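Local coordinates for inactivation-no-after-potential D protein (Drosophila melanogaster, PDB 2QKV) that probably works as a scaffold in fly phototransduction, its fifth PDZ domain serving as a peptide-binding module within a G protein-coupled visual signalling pathway, at residues Glu8-Asp13 against Met85-Pro90; Thr57-Asp62 against Ala74-Ala79. The protein carries 1 engineered substitution. One frame throughout, in Å; residues are numbered along the deposited sequence.

Interaction 1 of 2, residues Glu8-Asp13 against Met85-Pro90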
loop_
_atom_site.group_PDB
_atom_site.type_symbol
_atom_site.label_atom_id
_atom_site.label_comp_id
_atom_site.label_asym_id
_atom_site.label_seq_id
_atom_site.Cartn_x
_atom_site.Cartn_y
_atom_site.Cartn_z
ATOM N N GLU A 8 -14.807 -6.790 -14.518
ATOM C CA GLU A 8 -15.516 -8.009 -14.905
ATOM C C GLU A 8 -14.881 -9.225 -14.235
ATOM O O GLU A 8 -13.653 -9.383 -14.250
ATOM C CB GLU A 8 -15.464 -8.205 -16.422
ATOM C CG GLU A 8 -16.136 -9.496 -16.908
ATOM C CD GLU A 8 -16.063 -9.677 -18.411
ATOM O OE1 GLU A 8 -16.119 -8.658 -19.139
ATOM O OE2 GLU A 8 -15.963 -10.844 -18.869
ATOM N N LYS A 9 -15.712 -10.094 -13.672
ATOM C CA LYS A 9 -15.219 -11.309 -13.016
ATOM C C LYS A 9 -15.786 -12.573 -13.651
ATOM O O LYS A 9 -16.951 -12.595 -14.052
ATOM C CB LYS A 9 -15.621 -11.331 -11.540
ATOM C CG LYS A 9 -15.166 -10.133 -10.740
ATOM C CD LYS A 9 -13.662 -10.103 -10.651
ATOM C CE LYS A 9 -13.179 -8.856 -9.936
ATOM N NZ LYS A 9 -13.790 -8.693 -8.593
ATOM N N PHE A 10 -14.947 -13.603 -13.761
ATOM C CA PHE A 10 -15.400 -14.912 -14.246
ATOM C C PHE A 10 -14.980 -15.934 -13.193
ATOM O O PHE A 10 -14.105 -15.660 -12.360
ATOM C CB PHE A 10 -14.835 -15.262 -15.638
ATOM C CG PHE A 10 -13.337 -15.336 -15.717
ATOM C CD1 PHE A 10 -12.670 -16.553 -15.547
ATOM C CD2 PHE A 10 -12.603 -14.212 -16.055
ATOM C CE1 PHE A 10 -11.281 -16.638 -15.729
ATOM C CE2 PHE A 10 -11.225 -14.279 -16.238
ATOM C CZ PHE A 10 -10.558 -15.500 -16.076
ATOM N N ASN A 11 -15.621 -17.092 -13.207
ATOM C CA ASN A 11 -15.341 -18.137 -12.237
ATOM C C ASN A 11 -14.494 -19.268 -12.790
ATOM O O ASN A 11 -14.604 -19.627 -13.962
ATOM C CB ASN A 11 -16.655 -18.735 -11.722
ATOM C CG ASN A 11 -17.581 -17.693 -11.148
ATOM O OD1 ASN A 11 -18.568 -17.320 -11.772
ATOM N ND2 ASN A 11 -17.262 -17.210 -9.959
ATOM N N VAL A 12 -13.642 -19.816 -11.925
ATOM C CA VAL A 12 -12.812 -20.964 -12.266
ATOM C C VAL A 12 -13.006 -21.938 -11.111
ATOM O O VAL A 12 -12.767 -21.595 -9.949
ATOM C CB VAL A 12 -11.323 -20.593 -12.399
ATOM C CG1 VAL A 12 -10.497 -21.860 -12.683
ATOM C CG2 VAL A 12 -11.132 -19.594 -13.527
ATOM N N ASP A 13 -13.470 -23.142 -11.437
ATOM C CA ASP A 13 -13.719 -24.168 -10.438
ATOM C C ASP A 13 -13.041 -25.472 -10.808
ATOM O O ASP A 13 -13.142 -25.940 -11.953
ATOM C CB ASP A 13 -15.220 -24.425 -10.282
ATOM C CG ASP A 13 -15.960 -23.239 -9.720
ATOM O OD1 ASP A 13 -16.374 -22.355 -10.507
ATOM O OD2 ASP A 13 -16.120 -23.180 -8.484
ATOM N N MET A 85 -12.530 -19.983 -7.638
ATOM C CA MET A 85 -11.932 -18.661 -7.725
ATOM C C MET A 85 -12.728 -17.691 -8.581
ATOM O O MET A 85 -13.442 -18.106 -9.501
ATOM C CB MET A 85 -10.539 -18.771 -8.340
ATOM C CG MET A 85 -9.641 -19.809 -7.672
ATOM S SD MET A 85 -7.996 -19.896 -8.377
ATOM C CE MET A 85 -8.243 -21.097 -9.677
ATOM N N GLU A 86 -12.614 -16.407 -8.248
ATOM C CA GLU A 86 -13.197 -15.338 -9.056
ATOM C C GLU A 86 -11.942 -14.702 -9.634
ATOM O O GLU A 86 -10.932 -14.529 -8.925
ATOM C CB GLU A 86 -13.987 -14.324 -8.230
ATOM C CG GLU A 86 -15.270 -14.926 -7.679
ATOM C CD GLU A 86 -16.237 -13.899 -7.133
ATOM O OE1 GLU A 86 -15.880 -12.706 -7.056
ATOM O OE2 GLU A 86 -17.366 -14.301 -6.777
ATOM N N VAL A 87 -12.005 -14.349 -10.912
ATOM C CA VAL A 87 -10.849 -13.837 -11.631
ATOM C C VAL A 87 -11.224 -12.703 -12.595
ATOM O O VAL A 87 -12.336 -12.665 -13.113
ATOM C CB VAL A 87 -10.231 -14.994 -12.487
ATOM C CG1 VAL A 87 -8.870 -14.585 -13.048
ATOM C CG2 VAL A 87 -10.130 -16.293 -11.658
ATOM N N THR A 88 -10.297 -11.780 -12.824
ATOM C CA THR A 88 -10.521 -10.717 -13.796
ATOM C C THR A 88 -9.362 -10.734 -14.801
ATOM O O THR A 88 -8.218 -11.040 -14.438
ATOM C CB THR A 88 -10.658 -9.323 -13.135
ATOM O OG1 THR A 88 -11.144 -8.388 -14.118
ATOM C CG2 THR A 88 -9.326 -8.829 -12.603
ATOM N N ARG A 89 -9.668 -10.445 -16.066
ATOM C CA ARG A 89 -8.665 -10.410 -17.146
ATOM C C ARG A 89 -8.427 -8.926 -17.400
ATOM O O ARG A 89 -9.233 -8.267 -18.063
ATOM C CB ARG A 89 -9.211 -11.093 -18.403
ATOM C CG ARG A 89 -8.198 -11.143 -19.556
ATOM C CD ARG A 89 -8.423 -12.374 -20.418
ATOM N NE ARG A 89 -8.289 -13.582 -19.609
ATOM C CZ ARG A 89 -8.763 -14.773 -19.951
ATOM N NH1 ARG A 89 -9.408 -14.927 -21.103
ATOM N NH2 ARG A 89 -8.618 -15.803 -19.132
ATOM N N PRO A 90 -7.306 -8.385 -16.895
ATOM C CA PRO A 90 -6.949 -6.969 -17.027
ATOM C C PRO A 90 -6.388 -6.524 -18.365
ATOM O O PRO A 90 -5.239 -6.111 -18.455
ATOM C CB PRO A 90 -5.958 -6.772 -15.883
ATOM C CG PRO A 90 -5.176 -8.061 -15.933
ATOM C CD PRO A 90 -6.242 -9.128 -16.188
HETATM O O HOH W 1 -12.419 -10.170 -16.881
HETATM O O HOH W 2 -13.840 -11.042 -6.839
#
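The antiparallel pairing of the first and last strands of the PDZ fold brings Phe10-Asp13 alongside Met85-Thr88. Two hydrogen-bonded pairs carry the ladder. At Phe10-Val87 the two bonds run from Phe10 N to Val87 O (2.8 Å) and from Val87 N to Phe10 O; at Val12-Met85 the bond from Met85 N to Val12 O is the straightest, 169° at the hydrogen. The non-hydrogen-bonded pair Asn11-Glu86 lies between them, with CA-H...O contacts such as Asn11 CA to Met85 O (3.3 Å). Beyond the ladder Thr88 OG1, anti to its own backbone N, donates to Glu8 O at 2.7 Å, within the carbonyl plane; a water that also accepts from Arg89 N donates to the same oxygen. On one face of the sheet Phe10 takes the crowded rotamer, CG between the backbone N and carbonyl carbon (chi1 61°), which lays its ring over Val87: Val87 CB sits 3.8 Å from the Phe10 ring centroid, a CH-pi contact. Val12 continues this face, its CG2 3.9 Å from Val87 CG2 and its CG1 3.8 Å from the terminal CE of Met85. On the opposite face, beside Asn11, the carboxylate of Glu86 reaches Lys9 NZ through a second water rather than directly. Arg89 NH2 comes obliquely to Phe10 CZ (3.6 Å) while its salt bridge goes to Asp54. Strand 55-59 flanks strand 82-88 on its other side, bonding to Glu86 and Thr88, and Lys49, the last residue of helix 44-49, donates its NZ to Asn11 O.

Interaction 2 of 2, residues Thr57-Asp62 against Ala74-Ala79; sequences TKFNGD and ALFKGA
In this PDZ domain a tight beta hairpin meets the C-terminal end of helix 69-77. The hairpin reverses through a type I' turn, Phe59 to Asp62, closed by reciprocal backbone bonds between those two residues; Asn60 and Gly61 fill its corners with positive phi. Aromatic packing dominates across the segments. Phe59 points its side chain at the helix, CG anti to the backbone N (chi1 -174°), and its ring stacks face to face on Phe76, centroids 4.3 Å apart and planes tilted by 30°. The overlap is displaced: Phe59 CD1 lies 3.6 Å above the Phe76 plane over the ring centre, whereas Phe76 CG falls toward the rim of Phe59. The same helical residue offers its backbone CA over the Phe59 ring, 4.1 Å from the centroid, as a CH-pi contact. Van der Waals contacts complete the surroundings: Leu75 CB approaches Phe59 CD2, and farther out the Leu75 methyls cross the Asp62 side chain, Leu75 CD2 3.9 Å from Asp62 OD2. An alanine in place of Phe59 would remove the ring that stacks on Phe76 and would probably loosen the packing of the hairpin against the helix end. Asn60 also faces the helix end, its ND2 4.1 Å from Ala79 CB, while its amide hydrogen-bonds to the backbone of Ser84 (through OD1) and Lys82 (through ND2). The Phe59 ring ends at Ala79, whose CB sits in the ring plane, 3.7 Å from Phe59 CZ.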
loop_
_atom_site.group_PDB
_atom_site.type_symbol
_atom_site.label_atom_id
_atom_site.label_comp_id
_atom_site.label_asym_id
_atom_site.label_seq_id
_atom_site.Cartn_x
_atom_site.Cartn_y
_atom_site.Cartn_z
ATOM N N THR A 57 -9.031 -12.708 -7.797
ATOM C CA THR A 57 -9.519 -11.758 -6.797
ATOM C C THR A 57 -10.280 -12.333 -5.602
ATOM O O THR A 57 -10.524 -11.625 -4.619
ATOM C CB THR A 57 -10.399 -10.688 -7.477
ATOM O OG1 THR A 57 -11.472 -11.343 -8.168
ATOM C CG2 THR A 57 -9.579 -9.907 -8.489
ATOM N N LYS A 58 -10.691 -13.594 -5.700
ATOM C CA LYS A 58 -11.381 -14.255 -4.595
ATOM C C LYS A 58 -10.987 -15.728 -4.637
ATOM O O LYS A 58 -10.916 -16.323 -5.701
ATOM C CB LYS A 58 -12.906 -14.100 -4.700
ATOM C CG LYS A 58 -13.638 -14.601 -3.449
ATOM C CD LYS A 58 -15.106 -14.208 -3.412
ATOM C CE LYS A 58 -15.262 -12.719 -3.152
ATOM N NZ LYS A 58 -16.671 -12.330 -2.828
ATOM N N PHE A 59 -10.703 -16.305 -3.477
ATOM C CA PHE A 59 -10.288 -17.703 -3.429
ATOM C C PHE A 59 -11.100 -18.404 -2.357
ATOM O O PHE A 59 -11.057 -18.018 -1.195
ATOM C CB PHE A 59 -8.791 -17.812 -3.093
ATOM C CG PHE A 59 -8.263 -19.218 -3.178
ATOM C CD1 PHE A 59 -7.824 -19.729 -4.397
ATOM C CD2 PHE A 59 -8.275 -20.053 -2.063
ATOM C CE1 PHE A 59 -7.403 -21.058 -4.518
ATOM C CE2 PHE A 59 -7.855 -21.392 -2.175
ATOM C CZ PHE A 59 -7.420 -21.889 -3.407
ATOM N N ASN A 60 -11.838 -19.433 -2.764
ATOM C CA ASN A 60 -12.699 -20.191 -1.866
ATOM C C ASN A 60 -13.492 -19.314 -0.906
ATOM O O ASN A 60 -13.519 -19.561 0.303
ATOM C CB ASN A 60 -11.892 -21.236 -1.084
ATOM C CG ASN A 60 -11.534 -22.445 -1.924
ATOM O OD1 ASN A 60 -11.927 -22.542 -3.084
ATOM N ND2 ASN A 60 -10.790 -23.383 -1.341
ATOM N N GLY A 61 -14.114 -18.276 -1.457
ATOM C CA GLY A 61 -14.946 -17.382 -0.671
ATOM C C GLY A 61 -14.282 -16.183 -0.026
ATOM O O GLY A 61 -14.976 -15.258 0.399
ATOM N N ASP A 62 -12.955 -16.181 0.064
ATOM C CA ASP A 62 -12.266 -15.054 0.677
ATOM C C ASP A 62 -11.789 -14.046 -0.359
ATOM O O ASP A 62 -11.026 -14.395 -1.261
ATOM C CB ASP A 62 -11.062 -15.540 1.493
ATOM C CG ASP A 62 -11.466 -16.210 2.791
ATOM O OD1 ASP A 62 -12.312 -15.643 3.515
ATOM O OD2 ASP A 62 -10.924 -17.290 3.095
ATOM N N ALA A 74 -1.210 -18.478 1.846
ATOM C CA ALA A 74 -1.626 -19.510 2.793
ATOM C C ALA A 74 -2.966 -20.100 2.388
ATOM O O ALA A 74 -3.186 -21.299 2.529
ATOM C CB ALA A 74 -1.704 -18.932 4.212
ATOM N N LEU A 75 -3.861 -19.260 1.876
ATOM C CA LEU A 75 -5.177 -19.740 1.460
ATOM C C LEU A 75 -5.037 -20.715 0.287
ATOM O O LEU A 75 -5.650 -21.798 0.275
ATOM C CB LEU A 75 -6.070 -18.561 1.049
ATOM C CG LEU A 75 -6.360 -17.545 2.154
ATOM C CD1 LEU A 75 -7.164 -16.388 1.590
ATOM C CD2 LEU A 75 -7.124 -18.218 3.283
ATOM N N PHE A 76 -4.230 -20.340 -0.705
ATOM C CA PHE A 76 -4.010 -21.218 -1.852
ATOM C C PHE A 76 -3.361 -22.530 -1.395
ATOM O O PHE A 76 -3.790 -23.626 -1.779
ATOM C CB PHE A 76 -3.069 -20.573 -2.875
ATOM C CG PHE A 76 -3.726 -19.589 -3.820
ATOM C CD1 PHE A 76 -3.980 -18.282 -3.432
ATOM C CD2 PHE A 76 -4.046 -19.979 -5.115
ATOM C CE1 PHE A 76 -4.549 -17.363 -4.331
ATOM C CE2 PHE A 76 -4.608 -19.087 -6.020
ATOM C CZ PHE A 76 -4.863 -17.765 -5.627
ATOM N N LYS A 77 -2.318 -22.415 -0.580
ATOM C CA LYS A 77 -1.586 -23.591 -0.120
ATOM C C LYS A 77 -2.438 -24.532 0.722
ATOM O O LYS A 77 -2.219 -25.742 0.718
ATOM C CB LYS A 77 -0.353 -23.156 0.678
ATOM C CG LYS A 77 0.732 -24.223 0.824
ATOM C CD LYS A 77 1.564 -24.338 -0.448
ATOM C CE LYS A 77 2.796 -25.198 -0.237
ATOM N NZ LYS A 77 3.694 -25.178 -1.426
ATOM N N GLY A 78 -3.418 -23.977 1.424
ATOM C CA GLY A 78 -4.271 -24.781 2.283
ATOM C C GLY A 78 -5.414 -25.517 1.606
ATOM O O GLY A 78 -6.125 -26.284 2.262
ATOM N N ALA A 79 -5.611 -25.297 0.310
ATOM C CA ALA A 79 -6.691 -25.963 -0.413
ATOM C C ALA A 79 -6.259 -27.356 -0.871
ATOM O O ALA A 79 -5.399 -27.488 -1.741
ATOM C CB ALA A 79 -7.105 -25.125 -1.622
#

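How the interactions relate
The centres of the two contacts lie about 14 Å apart in one small PDZ domain, and strand 82-88 next to strand 55-59 joins them. Glu86 of interaction 1 bridges directly to interaction 2: its O probably accepts from Thr57 N (2.9 Å) and its N probably donates to Lys58 O (3.1 Å), with Thr57 and Lys58 together facing Glu86 as a classic beta bulge. Along the chain, interaction 2 is nested within the loop that interaction 1 closes. Thus the sheet-edge pairing brings the chain ends together, while the hairpin seats helix 69-77, which in PDZ domains generally flanks the peptide groove, against the same sheet.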